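Local coordinates for protein histidinol dehydrogenase (Elizabethkingia anophelis NUHP1, PDB 6AN0) that probably catalyses the last step of histidine biosynthesis, the two-stage NAD-dependent oxidation of L-histidinol to L-histidine with a bound zinc ion, at residues W120-P125 against I394-V399; E127-Y132 against K211-G216; K157-C162 against I182-I187; S241-I246 against H331-I336; V245-T250 against V272-T277. All coordinates share one frame; numbering follows the deposited sequence.

Interaction 1: residues W120-P125 against I394-V399; sequences WREARP and ITFQKV. With HIS (histidine), chain U.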
# COMPACT_ATOMS: atom_id res chain seq x y z
N TRP A 120 7.84 16.13 -10.71
CA TRP A 120 8.75 15.13 -10.17
C TRP A 120 8.16 14.59 -8.88
O TRP A 120 7.11 15.05 -8.42
CB TRP A 120 10.17 15.69 -9.94
CG TRP A 120 10.30 16.74 -8.85
CD1 TRP A 120 10.69 16.52 -7.55
CD2 TRP A 120 10.09 18.15 -8.97
NE1 TRP A 120 10.72 17.72 -6.86
CE2 TRP A 120 10.36 18.73 -7.71
CE3 TRP A 120 9.70 18.98 -10.03
CZ2 TRP A 120 10.23 20.10 -7.48
CZ3 TRP A 120 9.58 20.35 -9.79
CH2 TRP A 120 9.85 20.89 -8.53
N ARG A 121 8.81 13.57 -8.33
CA ARG A 121 8.43 13.03 -7.03
C ARG A 121 9.63 13.06 -6.10
O ARG A 121 10.78 12.97 -6.54
CB ARG A 121 7.93 11.57 -7.11
CG ARG A 121 6.81 11.29 -8.06
CD ARG A 121 6.16 9.92 -7.71
NE ARG A 121 7.00 8.77 -8.05
CZ ARG A 121 6.60 7.50 -7.92
NH1 ARG A 121 5.40 7.24 -7.42
NH2 ARG A 121 7.39 6.51 -8.27
N GLU A 122 9.33 13.13 -4.80
CA GLU A 122 10.33 13.00 -3.75
C GLU A 122 9.76 12.14 -2.63
O GLU A 122 8.57 12.23 -2.30
CB GLU A 122 10.75 14.35 -3.16
CG GLU A 122 11.26 15.34 -4.19
CD GLU A 122 11.90 16.55 -3.54
OE1 GLU A 122 12.29 16.46 -2.35
OE2 GLU A 122 12.03 17.59 -4.21
N ALA A 123 10.64 11.34 -2.02
CA ALA A 123 10.26 10.52 -0.88
C ALA A 123 10.37 11.32 0.41
O ALA A 123 11.24 12.18 0.56
CB ALA A 123 11.16 9.29 -0.78
N ARG A 124 9.46 11.03 1.34
CA ARG A 124 9.52 11.57 2.69
C ARG A 124 9.16 10.41 3.61
O ARG A 124 8.29 9.60 3.27
CB ARG A 124 8.54 12.74 2.92
CG ARG A 124 8.84 14.01 2.11
CD ARG A 124 10.15 14.66 2.55
NE ARG A 124 10.35 15.93 1.84
CZ ARG A 124 10.98 16.06 0.69
NH1 ARG A 124 11.50 15.00 0.09
NH2 ARG A 124 11.09 17.27 0.13
N PRO A 125 9.80 10.31 4.78
CA PRO A 125 9.49 9.20 5.68
C PRO A 125 8.10 9.31 6.27
O PRO A 125 7.59 10.41 6.54
CB PRO A 125 10.55 9.33 6.78
CG PRO A 125 10.83 10.83 6.82
CD PRO A 125 10.81 11.23 5.36
N ILE A 394 5.77 12.07 -2.64
CA ILE A 394 5.04 13.31 -2.85
C ILE A 394 5.30 13.79 -4.28
O ILE A 394 6.46 13.83 -4.71
CB ILE A 394 5.47 14.37 -1.82
CG1 ILE A 394 5.21 13.86 -0.39
CG2 ILE A 394 4.75 15.70 -2.09
CD1 ILE A 394 5.66 14.85 0.69
N THR A 395 4.25 14.17 -5.00
CA THR A 395 4.46 14.73 -6.33
C THR A 395 4.54 16.25 -6.25
O THR A 395 3.87 16.89 -5.43
CB THR A 395 3.35 14.31 -7.30
OG1 THR A 395 2.08 14.64 -6.74
CG2 THR A 395 3.42 12.79 -7.53
N PHE A 396 5.42 16.80 -7.09
CA PHE A 396 5.70 18.23 -7.16
C PHE A 396 5.51 18.69 -8.59
O PHE A 396 5.88 17.99 -9.53
CB PHE A 396 7.16 18.55 -6.74
CG PHE A 396 7.43 18.37 -5.27
CD1 PHE A 396 7.41 19.46 -4.42
CD2 PHE A 396 7.73 17.12 -4.75
CE1 PHE A 396 7.66 19.30 -3.06
CE2 PHE A 396 7.98 16.96 -3.39
CZ PHE A 396 7.95 18.06 -2.55
N GLN A 397 4.97 19.90 -8.76
CA GLN A 397 5.03 20.48 -10.09
C GLN A 397 5.25 21.98 -10.02
O GLN A 397 4.76 22.66 -9.12
CB GLN A 397 3.78 20.18 -10.89
CG GLN A 397 2.55 20.70 -10.26
CD GLN A 397 1.35 20.12 -10.92
OE1 GLN A 397 0.78 20.72 -11.84
NE2 GLN A 397 0.97 18.92 -10.49
N LYS A 398 5.97 22.49 -11.01
CA LYS A 398 6.22 23.91 -11.16
C LYS A 398 5.87 24.28 -12.60
O LYS A 398 6.53 23.81 -13.54
CB LYS A 398 7.67 24.26 -10.83
CG LYS A 398 7.93 25.77 -10.84
CD LYS A 398 9.37 26.07 -10.42
CE LYS A 398 9.64 27.56 -10.32
NZ LYS A 398 11.11 27.81 -10.19
N VAL A 399 4.82 25.07 -12.77
CA VAL A 399 4.35 25.51 -14.08
C VAL A 399 4.76 26.96 -14.26
O VAL A 399 4.47 27.80 -13.40
CB VAL A 399 2.83 25.34 -14.20
CG1 VAL A 399 2.33 25.80 -15.56
CG2 VAL A 399 2.45 23.90 -13.93
N HIS U . 14.31 11.26 -5.44
CA HIS U . 13.39 11.38 -4.32
C HIS U . 13.91 12.32 -3.24
O HIS U . 13.64 12.11 -2.05
CB HIS U . 13.10 10.00 -3.74
CG HIS U . 11.88 9.35 -4.31
ND1 HIS U . 11.08 9.97 -5.24
CD2 HIS U . 11.33 8.13 -4.08
CE1 HIS U . 10.08 9.16 -5.56
NE2 HIS U . 10.22 8.04 -4.87
OXT HIS U . 14.59 13.30 -3.53
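Glu-122 OE1 is gripped by two nitrogens of one guanidinium, Arg-124 NH2 at 2.9 Å and NH1 at 3.0 Å, in an end-on salt bridge. The oxygen lies in the guanidinium plane; NH1 meets the anti lone pair of Glu-122 OE1, whereas NH2 comes from above the carboxylate plane. Arg-124 is bent at chi2 (-67°), so that NH1 also reaches Ala-123 O; its NE and NH2 bond carbonyls of Ile-346 and Thr-343 in the second subunit. Glu-122 OE2 accepts from Trp-120 NE1 (3.0 Å) through its anti lone pair, fixing the carboxylate between indole and guanidinium. Phe-396 CB sits over the six-membered indole ring in a CH-pi contact, 3.6 Å from its centroid, while the near-parallel rings barely overlap. Paired backbone bonds join Trp-120 to Phe-396 and Glu-122 to Ile-394. Ala-123 N donates to O of the bound histidine (3.1 Å). The arrangement is an antiparallel strand pair edging this histidine pocket, its sheet continuing through residues 395-398 into the second subunit.

Interaction 2: residues E127-Y132 against K211-G216; sequences ENIGIY and KIFGPG. With EDO (1,2-ethanediol), chain D; EDO (1,2-ethanediol), chain E.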
# COMPACT_ATOMS: atom_id res chain seq x y z
N GLU A 127 6.36 9.34 9.54
CA GLU A 127 7.05 9.88 10.71
C GLU A 127 7.05 8.90 11.88
O GLU A 127 8.08 8.73 12.55
CB GLU A 127 6.39 11.20 11.12
CG GLU A 127 7.13 11.95 12.21
CD GLU A 127 6.40 13.22 12.63
OE1 GLU A 127 5.22 13.13 13.05
OE2 GLU A 127 6.99 14.31 12.52
N ASN A 128 5.92 8.24 12.15
CA ASN A 128 5.79 7.38 13.33
C ASN A 128 5.51 5.94 12.89
O ASN A 128 4.48 5.66 12.28
CB ASN A 128 4.67 7.89 14.24
CG ASN A 128 4.94 9.30 14.74
OD1 ASN A 128 5.74 9.50 15.65
ND2 ASN A 128 4.29 10.29 14.14
N ILE A 129 6.43 5.05 13.23
CA ILE A 129 6.40 3.65 12.79
C ILE A 129 6.20 2.78 14.02
O ILE A 129 6.89 2.96 15.02
CB ILE A 129 7.71 3.27 12.07
CG1 ILE A 129 7.92 4.13 10.81
CG2 ILE A 129 7.79 1.77 11.83
CD1 ILE A 129 6.89 3.91 9.72
N GLY A 130 5.26 1.84 13.94
CA GLY A 130 5.07 0.84 14.98
C GLY A 130 5.41 -0.55 14.47
O GLY A 130 5.00 -0.93 13.37
N ILE A 131 6.17 -1.30 15.28
CA ILE A 131 6.60 -2.66 14.93
C ILE A 131 6.10 -3.60 16.02
O ILE A 131 6.38 -3.38 17.20
CB ILE A 131 8.13 -2.77 14.79
CG1 ILE A 131 8.64 -1.91 13.62
CG2 ILE A 131 8.54 -4.24 14.59
CD1 ILE A 131 10.18 -1.69 13.65
N TYR A 132 5.39 -4.65 15.62
CA TYR A 132 4.94 -5.70 16.52
C TYR A 132 5.80 -6.94 16.34
O TYR A 132 5.98 -7.41 15.21
CB TYR A 132 3.48 -6.06 16.26
CG TYR A 132 3.03 -7.07 17.27
CD1 TYR A 132 2.77 -6.67 18.58
CD2 TYR A 132 2.97 -8.42 16.97
CE1 TYR A 132 2.40 -7.58 19.55
CE2 TYR A 132 2.58 -9.35 17.95
CZ TYR A 132 2.31 -8.91 19.23
OH TYR A 132 1.93 -9.79 20.23
N LYS A 211 1.80 4.03 10.95
CA LYS A 211 1.76 2.76 10.22
C LYS A 211 2.33 1.68 11.12
O LYS A 211 3.35 1.90 11.79
CB LYS A 211 2.55 2.86 8.90
CG LYS A 211 2.39 1.65 7.98
CD LYS A 211 2.89 1.99 6.55
CE LYS A 211 2.79 0.79 5.61
NZ LYS A 211 3.13 1.19 4.19
N ILE A 212 1.68 0.51 11.14
CA ILE A 212 2.06 -0.62 11.99
C ILE A 212 2.50 -1.79 11.12
O ILE A 212 1.79 -2.16 10.17
CB ILE A 212 0.90 -1.03 12.92
CG1 ILE A 212 0.56 0.13 13.88
CG2 ILE A 212 1.23 -2.33 13.67
CD1 ILE A 212 -0.80 -0.05 14.62
N PHE A 213 3.64 -2.39 11.47
CA PHE A 213 4.26 -3.49 10.74
C PHE A 213 4.39 -4.72 11.62
O PHE A 213 4.60 -4.61 12.83
CB PHE A 213 5.68 -3.11 10.28
CG PHE A 213 5.73 -2.04 9.25
CD1 PHE A 213 5.95 -2.36 7.92
CD2 PHE A 213 5.57 -0.70 9.60
CE1 PHE A 213 6.02 -1.37 6.95
CE2 PHE A 213 5.63 0.29 8.64
CZ PHE A 213 5.86 -0.04 7.32
N GLY A 214 4.34 -5.90 11.00
CA GLY A 214 4.72 -7.13 11.67
C GLY A 214 3.55 -8.09 11.84
O GLY A 214 2.47 -7.71 12.28
N PRO A 215 3.75 -9.35 11.46
CA PRO A 215 2.68 -10.34 11.60
C PRO A 215 2.55 -10.88 13.02
O PRO A 215 3.44 -10.73 13.86
CB PRO A 215 3.10 -11.46 10.63
CG PRO A 215 4.58 -11.35 10.57
CD PRO A 215 4.87 -9.87 10.64
N GLY A 216 1.41 -11.50 13.28
CA GLY A 216 1.12 -12.10 14.56
C GLY A 216 -0.00 -13.10 14.41
O GLY A 216 -0.37 -13.49 13.30
C1 EDO D . 4.27 -3.71 1.60
O1 EDO D . 4.78 -2.53 0.97
C2 EDO D . 4.18 -3.37 3.08
O2 EDO D . 3.50 -2.13 3.16
C1 EDO E . -3.27 -16.74 10.19
O1 EDO E . -3.86 -17.20 11.42
C2 EDO E . -2.34 -15.57 10.49
O2 EDO E . -2.92 -14.77 11.53
O HOH W 1 6.04 -9.85 13.46
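Strands 128-132 and 211-213 run parallel, at 25°, and are joined most tightly in the middle. Gly-130 N donates to Lys-211 O (2.9 Å), Phe-213 N to Gly-130 O (2.8 Å) and Tyr-132 N to Phe-213 O (2.9 Å), each donor lying nearly along the C=O axis. Phe-213, with CG anti to the carbonyl carbon (chi1 -67°), carries its ring edge beside Gly-130 O. Ile-129 crosses that ring obliquely, its CD1 4.0 Å from Phe-213 CE2, and the ring also stacks with Phe-390. On the opposite face Ile-212 packs against helix 192-201.

Both ends are looser. At the start, Lys-211 N makes a weak bond to Asn-128 O, and the extended Lys-211 chain leads away to Ser-389 O. At the far end the strands part, and a water donates to both Tyr-132 O (3.0 Å) and Pro-215 O (2.8 Å). Gly-214 takes a positive phi (116°) next to Tyr-132 O. Tyr-132 itself, with CG anti to the backbone N, brings its ring edge to Pro-215 O and bonds Gly-192 N through OH. The chemistry implies a centre held by main-chain bonds that opens into a glycine-proline loop bridged by a water beside Tyr-132, a predicted NAD-binding residue.

Interaction 3: residues K157-C162 against I182-I187; sequences KNITLC and IGIKNI. With EDO (1,2-ethanediol), chain C.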
# COMPACT_ATOMS: atom_id res chain seq x y z
N LYS A 157 11.44 9.05 12.13
CA LYS A 157 12.00 9.67 13.32
C LYS A 157 11.62 8.95 14.61
O LYS A 157 12.40 8.95 15.58
CB LYS A 157 11.55 11.13 13.42
N ASN A 158 10.44 8.35 14.66
CA ASN A 158 9.93 7.72 15.88
C ASN A 158 9.58 6.27 15.55
O ASN A 158 8.56 6.00 14.92
CB ASN A 158 8.69 8.47 16.39
CG ASN A 158 8.96 9.93 16.69
OD1 ASN A 158 10.03 10.30 17.16
ND2 ASN A 158 7.97 10.78 16.41
N ILE A 159 10.43 5.34 15.99
CA ILE A 159 10.18 3.91 15.78
C ILE A 159 9.85 3.28 17.12
O ILE A 159 10.64 3.35 18.06
CB ILE A 159 11.39 3.21 15.15
CG1 ILE A 159 11.72 3.85 13.78
CG2 ILE A 159 11.10 1.70 15.06
CD1 ILE A 159 13.05 3.44 13.19
N THR A 160 8.68 2.65 17.20
CA THR A 160 8.22 1.97 18.40
C THR A 160 8.24 0.47 18.14
O THR A 160 7.89 0.03 17.05
CB THR A 160 6.80 2.42 18.76
OG1 THR A 160 6.86 3.71 19.37
CG2 THR A 160 6.12 1.44 19.71
N LEU A 161 8.67 -0.30 19.14
CA LEU A 161 8.60 -1.76 19.06
C LEU A 161 7.86 -2.29 20.28
O LEU A 161 8.26 -2.01 21.41
CB LEU A 161 10.01 -2.37 18.97
CG LEU A 161 10.05 -3.84 18.56
CD1 LEU A 161 11.37 -4.10 17.83
CD2 LEU A 161 9.91 -4.77 19.74
N CYS A 162 6.78 -3.04 20.04
CA CYS A 162 6.01 -3.72 21.09
C CYS A 162 6.23 -5.22 21.01
O CYS A 162 6.12 -5.81 19.92
CB CYS A 162 4.51 -3.45 20.95
SG CYS A 162 4.01 -1.76 21.35
N ILE A 182 20.20 -1.59 16.05
CA ILE A 182 19.82 -0.79 14.89
C ILE A 182 19.14 0.50 15.32
O ILE A 182 18.52 1.20 14.52
CB ILE A 182 18.94 -1.60 13.93
CG1 ILE A 182 17.63 -2.02 14.59
CG2 ILE A 182 19.70 -2.82 13.41
CD1 ILE A 182 16.69 -2.70 13.64
N GLY A 183 19.26 0.83 16.60
CA GLY A 183 18.92 2.15 17.09
C GLY A 183 17.49 2.35 17.53
O GLY A 183 17.06 3.50 17.70
N ILE A 184 16.72 1.28 17.72
CA ILE A 184 15.38 1.41 18.25
C ILE A 184 15.49 1.60 19.76
O ILE A 184 16.04 0.74 20.46
CB ILE A 184 14.52 0.18 17.90
CG1 ILE A 184 14.36 0.06 16.38
CG2 ILE A 184 13.17 0.26 18.60
CD1 ILE A 184 13.71 -1.23 15.95
N LYS A 185 15.00 2.74 20.27
CA LYS A 185 15.09 3.04 21.69
C LYS A 185 13.76 2.97 22.43
O LYS A 185 13.77 2.92 23.66
CB LYS A 185 15.69 4.44 21.90
CG LYS A 185 17.10 4.59 21.36
CD LYS A 185 18.06 3.68 22.12
CE LYS A 185 19.35 3.47 21.35
NZ LYS A 185 20.04 4.76 21.06
N ASN A 186 12.64 2.96 21.72
CA ASN A 186 11.31 2.97 22.34
C ASN A 186 10.76 1.55 22.25
O ASN A 186 10.13 1.17 21.27
CB ASN A 186 10.38 3.95 21.62
CG ASN A 186 10.86 5.41 21.72
OD1 ASN A 186 11.66 5.76 22.59
ND2 ASN A 186 10.35 6.25 20.83
N ILE A 187 11.00 0.76 23.31
CA ILE A 187 10.63 -0.65 23.34
C ILE A 187 9.68 -0.86 24.51
O ILE A 187 9.99 -0.47 25.64
CB ILE A 187 11.88 -1.54 23.49
CG1 ILE A 187 12.90 -1.23 22.38
CG2 ILE A 187 11.50 -3.02 23.49
CD1 ILE A 187 14.21 -1.98 22.54
C1 EDO C . 20.68 0.78 10.24
O1 EDO C . 20.39 1.93 9.43
C2 EDO C . 20.11 0.95 11.64
O2 EDO C . 20.87 1.90 12.40
O HOH W 2 12.99 4.12 18.94
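No aromatic ring takes part here; the flat side-chain group that comes to the contact is the carboxamide of Asn-186. Its approach is led by the aliphatic stem, with Asn-186 CB 3.6 Å from Ile-159 O, while ND2 stays beyond bonding length of that carbonyl. The stem also passes Thr-160 at about a right angle, close to its OG1.

Apolar packing fills the other face. Ile-184 crosses both neighbours at about right angles: its CG1 meets Ile-159 CG2 at 3.9 Å, and its CG2 lies 4.1 Å from Leu-161 CB. In Ile-159, CG2 stands anti to the backbone N, and this is the branch that meets Ile-184. Helices 142-154 and 173-181 continue this packing, the first on Ile-159 and the second on Ile-184 and Ile-187.

One direct backbone bond joins the segments, from Leu-161 N to Asn-186 O (3.0 Å), nearly along the C=O axis. Further back, where the chains are wider apart, a water donates to Ile-159 O (2.6 Å) and accepts from Lys-185 N (2.8 Å). Gly-183, at positive phi, is the C' residue of a Schellman motif ending helix 173-181, and Ile-184 follows directly upon that turn. In this beta-alpha-beta unit the chemistry implies a gradual closure: apolar packing of Ile-184 and a water bridge first, with the parallel pairing of Leu-161 and Ile-187 following.

Interaction 4: residues S241-I246 against H331-I336; sequences SEVLVI and HLILAI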
# COMPACT_ATOMS: atom_id res chain seq x y z
N SER A 241 2.77 -18.99 6.65
CA SER A 241 3.84 -18.96 5.66
C SER A 241 3.79 -20.19 4.77
O SER A 241 3.14 -21.20 5.08
CB SER A 241 5.20 -18.83 6.33
OG SER A 241 5.35 -19.83 7.32
N GLU A 242 4.49 -20.10 3.64
CA GLU A 242 4.35 -21.12 2.60
C GLU A 242 5.56 -21.06 1.66
O GLU A 242 6.22 -20.02 1.53
CB GLU A 242 3.05 -20.91 1.82
CG GLU A 242 3.04 -19.54 1.19
CD GLU A 242 1.70 -19.07 0.66
OE1 GLU A 242 1.73 -18.36 -0.37
OE2 GLU A 242 0.64 -19.37 1.28
N VAL A 243 5.84 -22.18 1.01
CA VAL A 243 6.84 -22.21 -0.06
C VAL A 243 6.32 -23.08 -1.19
O VAL A 243 5.61 -24.07 -0.98
CB VAL A 243 8.23 -22.73 0.43
CG1 VAL A 243 8.17 -24.21 0.83
CG2 VAL A 243 9.30 -22.52 -0.65
N LEU A 244 6.68 -22.70 -2.42
CA LEU A 244 6.49 -23.55 -3.58
C LEU A 244 7.85 -23.74 -4.23
O LEU A 244 8.58 -22.76 -4.43
CB LEU A 244 5.48 -22.94 -4.56
CG LEU A 244 5.05 -23.76 -5.78
CD1 LEU A 244 3.63 -23.38 -6.18
CD2 LEU A 244 6.01 -23.57 -6.97
N VAL A 245 8.21 -24.99 -4.49
CA VAL A 245 9.47 -25.35 -5.13
C VAL A 245 9.17 -25.95 -6.49
O VAL A 245 8.27 -26.79 -6.62
CB VAL A 245 10.27 -26.35 -4.27
CG1 VAL A 245 11.62 -26.70 -4.94
CG2 VAL A 245 10.46 -25.82 -2.86
N ILE A 246 9.95 -25.54 -7.50
CA ILE A 246 9.93 -26.16 -8.82
C ILE A 246 11.27 -26.87 -9.03
O ILE A 246 12.33 -26.24 -8.92
CB ILE A 246 9.69 -25.13 -9.93
CG1 ILE A 246 8.34 -24.42 -9.71
CG2 ILE A 246 9.75 -25.79 -11.30
CD1 ILE A 246 8.01 -23.38 -10.81
N HIS A 331 6.96 -17.67 -0.98
CA HIS A 331 8.32 -17.96 -1.41
C HIS A 331 8.29 -18.92 -2.59
O HIS A 331 7.55 -19.91 -2.57
CB HIS A 331 9.16 -18.62 -0.31
CG HIS A 331 9.19 -17.87 0.97
ND1 HIS A 331 8.33 -18.14 2.01
CD2 HIS A 331 10.01 -16.88 1.41
CE1 HIS A 331 8.61 -17.35 3.03
NE2 HIS A 331 9.62 -16.57 2.69
N LEU A 332 9.13 -18.66 -3.59
CA LEU A 332 9.25 -19.53 -4.76
C LEU A 332 10.71 -19.95 -4.88
O LEU A 332 11.59 -19.10 -4.96
CB LEU A 332 8.81 -18.79 -6.02
CG LEU A 332 9.09 -19.50 -7.35
CD1 LEU A 332 8.35 -20.85 -7.38
CD2 LEU A 332 8.64 -18.62 -8.52
N ILE A 333 10.97 -21.26 -4.91
CA ILE A 333 12.32 -21.76 -5.14
C ILE A 333 12.37 -22.41 -6.52
O ILE A 333 11.65 -23.37 -6.79
CB ILE A 333 12.76 -22.75 -4.05
CG1 ILE A 333 12.67 -22.10 -2.65
CG2 ILE A 333 14.19 -23.25 -4.32
CD1 ILE A 333 13.14 -23.00 -1.50
N LEU A 334 13.25 -21.89 -7.39
CA LEU A 334 13.44 -22.47 -8.72
C LEU A 334 14.68 -23.34 -8.68
O LEU A 334 15.80 -22.89 -8.93
CB LEU A 334 13.57 -21.38 -9.79
CG LEU A 334 12.36 -20.48 -9.99
CD1 LEU A 334 12.64 -19.58 -11.21
CD2 LEU A 334 11.05 -21.28 -10.16
N ALA A 335 14.49 -24.63 -8.37
CA ALA A 335 15.58 -25.59 -8.32
C ALA A 335 15.75 -26.23 -9.70
O ALA A 335 15.56 -27.43 -9.91
CB ALA A 335 15.34 -26.63 -7.23
N ILE A 336 16.10 -25.38 -10.66
CA ILE A 336 16.17 -25.80 -12.05
C ILE A 336 17.39 -25.20 -12.70
O ILE A 336 18.01 -24.25 -12.19
CB ILE A 336 14.92 -25.41 -12.87
CG1 ILE A 336 14.86 -23.87 -12.99
CG2 ILE A 336 13.66 -26.03 -12.29
CD1 ILE A 336 13.58 -23.33 -13.59
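Strands 242-246 and 331-335 run parallel at 18°, their axes 4.8 Å apart, with backbone bonds alternating from Leu-244 N with His-331 O through to Ala-335 N with Ile-246 O (2.7 Å, bent at the inverse gamma turn centred on Ala-335). His-331 adds a side-chain bond: ND1 donates to Glu-242 O (2.9 Å, N-H...O 166°), the oxygen lying at the ring edge and in its plane. This fixes the ring's rotation and puts the proton on ND1, consistent with NE2 serving the predicted proton-acceptor role. Glu-242 OE1 in turn accepts from Glu-330 N and pairs with Arg-26. Leu-244 and Leu-332 lie side by side, CD2 to CD1 at 3.6 Å; Ile-246 CD1 and Leu-334 CD2 meet alike at 3.8 Å. On the other face Val-243 CG2 touches Ile-333 CG1 (3.9 Å). Helix 253-264 covers the face of Val-243, Val-245 and Ile-333, helix 317-327 that of Leu-244, Ile-246 and Leu-332, while strand 271-276 borders 242-247 on its other edge.

Interaction 5: residues V245-T250 against V272-T277; sequences VIADTT and VILLTT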
# COMPACT_ATOMS: atom_id res chain seq x y z
N VAL A 245 8.21 -24.99 -4.49
CA VAL A 245 9.47 -25.35 -5.13
C VAL A 245 9.17 -25.95 -6.49
O VAL A 245 8.27 -26.79 -6.62
CB VAL A 245 10.27 -26.35 -4.27
CG1 VAL A 245 11.62 -26.70 -4.94
CG2 VAL A 245 10.46 -25.82 -2.86
N ILE A 246 9.95 -25.54 -7.50
CA ILE A 246 9.93 -26.16 -8.82
C ILE A 246 11.27 -26.87 -9.03
O ILE A 246 12.33 -26.24 -8.92
CB ILE A 246 9.69 -25.13 -9.93
CG1 ILE A 246 8.34 -24.42 -9.71
CG2 ILE A 246 9.75 -25.79 -11.30
CD1 ILE A 246 8.01 -23.38 -10.81
N ALA A 247 11.23 -28.16 -9.34
CA ALA A 247 12.43 -28.98 -9.42
C ALA A 247 12.46 -29.80 -10.70
O ALA A 247 11.48 -30.48 -11.02
CB ALA A 247 12.52 -29.93 -8.20
N ASP A 248 13.58 -29.75 -11.43
CA ASP A 248 13.77 -30.64 -12.57
C ASP A 248 14.86 -31.65 -12.23
O ASP A 248 15.24 -31.80 -11.06
CB ASP A 248 14.05 -29.83 -13.85
CG ASP A 248 15.40 -29.10 -13.82
OD1 ASP A 248 16.19 -29.30 -12.89
OD2 ASP A 248 15.65 -28.31 -14.76
N THR A 249 15.34 -32.37 -13.25
CA THR A 249 16.33 -33.42 -13.00
C THR A 249 17.66 -32.88 -12.47
O THR A 249 18.47 -33.67 -11.98
CB THR A 249 16.58 -34.23 -14.28
OG1 THR A 249 17.01 -33.35 -15.32
CG2 THR A 249 15.30 -34.92 -14.73
N THR A 250 17.91 -31.57 -12.55
CA THR A 250 19.14 -31.00 -12.01
C THR A 250 19.01 -30.60 -10.55
O THR A 250 20.01 -30.19 -9.95
CB THR A 250 19.59 -29.78 -12.81
OG1 THR A 250 18.71 -28.67 -12.55
CG2 THR A 250 19.60 -30.08 -14.30
N VAL A 272 3.42 -26.34 2.11
CA VAL A 272 4.47 -26.42 1.10
C VAL A 272 3.92 -27.12 -0.14
O VAL A 272 3.08 -28.02 -0.06
CB VAL A 272 5.76 -27.11 1.62
CG1 VAL A 272 6.16 -26.56 2.99
CG2 VAL A 272 5.59 -28.63 1.67
N ILE A 273 4.42 -26.69 -1.30
CA ILE A 273 4.03 -27.24 -2.59
C ILE A 273 5.30 -27.59 -3.33
O ILE A 273 6.19 -26.74 -3.48
CB ILE A 273 3.20 -26.23 -3.42
CG1 ILE A 273 1.98 -25.74 -2.63
CG2 ILE A 273 2.77 -26.87 -4.74
CD1 ILE A 273 0.92 -26.78 -2.47
N LEU A 274 5.41 -28.84 -3.78
CA LEU A 274 6.53 -29.29 -4.61
C LEU A 274 6.00 -29.64 -6.00
O LEU A 274 5.15 -30.53 -6.15
CB LEU A 274 7.24 -30.49 -3.98
CG LEU A 274 8.30 -31.22 -4.82
CD1 LEU A 274 9.44 -30.27 -5.20
CD2 LEU A 274 8.85 -32.44 -4.08
N LEU A 275 6.50 -28.94 -7.02
CA LEU A 275 6.21 -29.23 -8.42
C LEU A 275 7.46 -29.82 -9.04
O LEU A 275 8.54 -29.24 -8.91
CB LEU A 275 5.81 -27.96 -9.18
CG LEU A 275 4.68 -27.09 -8.62
CD1 LEU A 275 4.42 -25.91 -9.56
CD2 LEU A 275 3.41 -27.90 -8.43
N THR A 276 7.34 -30.99 -9.68
CA THR A 276 8.49 -31.60 -10.34
C THR A 276 8.14 -31.92 -11.78
O THR A 276 6.97 -32.11 -12.12
CB THR A 276 8.97 -32.89 -9.63
OG1 THR A 276 8.02 -33.94 -9.83
CG2 THR A 276 9.16 -32.68 -8.14
N THR A 277 9.16 -31.98 -12.64
CA THR A 277 8.94 -32.38 -14.02
C THR A 277 9.03 -33.88 -14.25
O THR A 277 8.77 -34.33 -15.37
CB THR A 277 9.90 -31.67 -14.99
OG1 THR A 277 11.26 -31.90 -14.59
CG2 THR A 277 9.61 -30.18 -15.03
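Ile-246 and Leu-275 stand side by side and point the same way, each with its gamma branch (CG1 and CG respectively) anti to the carbonyl carbon, so that Ile-246 CG1 and Leu-275 CD1 come within 4.2 Å. On the reverse face the pairing is different. Leu-274, with CG anti to the backbone N (chi1 171°), bends its tip inward and crosses Val-245 obliquely; its CD1 rests 4.1 Å from Val-245 CB and reaches on to Ala-247 CB at 4.3 Å. Thr-276 shares this face; its CB lies close to Ala-247 O and its OG1 bonds Asp-278 O. Helices 253-264 and 279-293 cover that face.

The backbones are parallel at 20°. Leu-275 N donates to Val-245 O (2.8 Å, N-H...O 174°), Ala-247 N to Leu-275 O, and the last bond, Thr-277 N to Ala-247 O, has lengthened to 3.2 Å. Beyond it polar groups take over: Thr-277 sets OG1 against Asp-248 CA at 3.5 Å. Asp-248 OD1 accepts from Thr-250 OG1 (2.6 Å) through its syn lone pair and from Thr-250 N (2.9 Å); the bond from Thr-250 N, which comes from above the carboxylate plane, makes an Asx turn.

The chemistry therefore changes along this beta-alpha-beta pair, from a buried aliphatic sheet to an Asx turn held by the Asp-248 carboxylate, which leads the chain off toward helix 253-264.

Overall arrangement
From the N terminus, strand 117-132 opens two contacts in succession. Interaction 1 closes the longest loop, reaching strand 391-399 and encompassing all the others. Within it, interaction 2 returns at 211-216, and interaction 3 (157-162 with 182-187) lies wholly inside that shorter loop; the two touch, since strands 117-132 and 158-163 are neighbours in the same mixed sheet. Interactions 4 and 5 open after interactions 2 and 3 have closed and start from the same strand, sharing Val-245 and Ile-246. Interaction 5 closes first, at 272-277, and interaction 4 later, at 331-336, so strand 242-247 is flanked on both edges in the parallel sheet. The centres of interactions 3 and 5 lie about 41 Å apart.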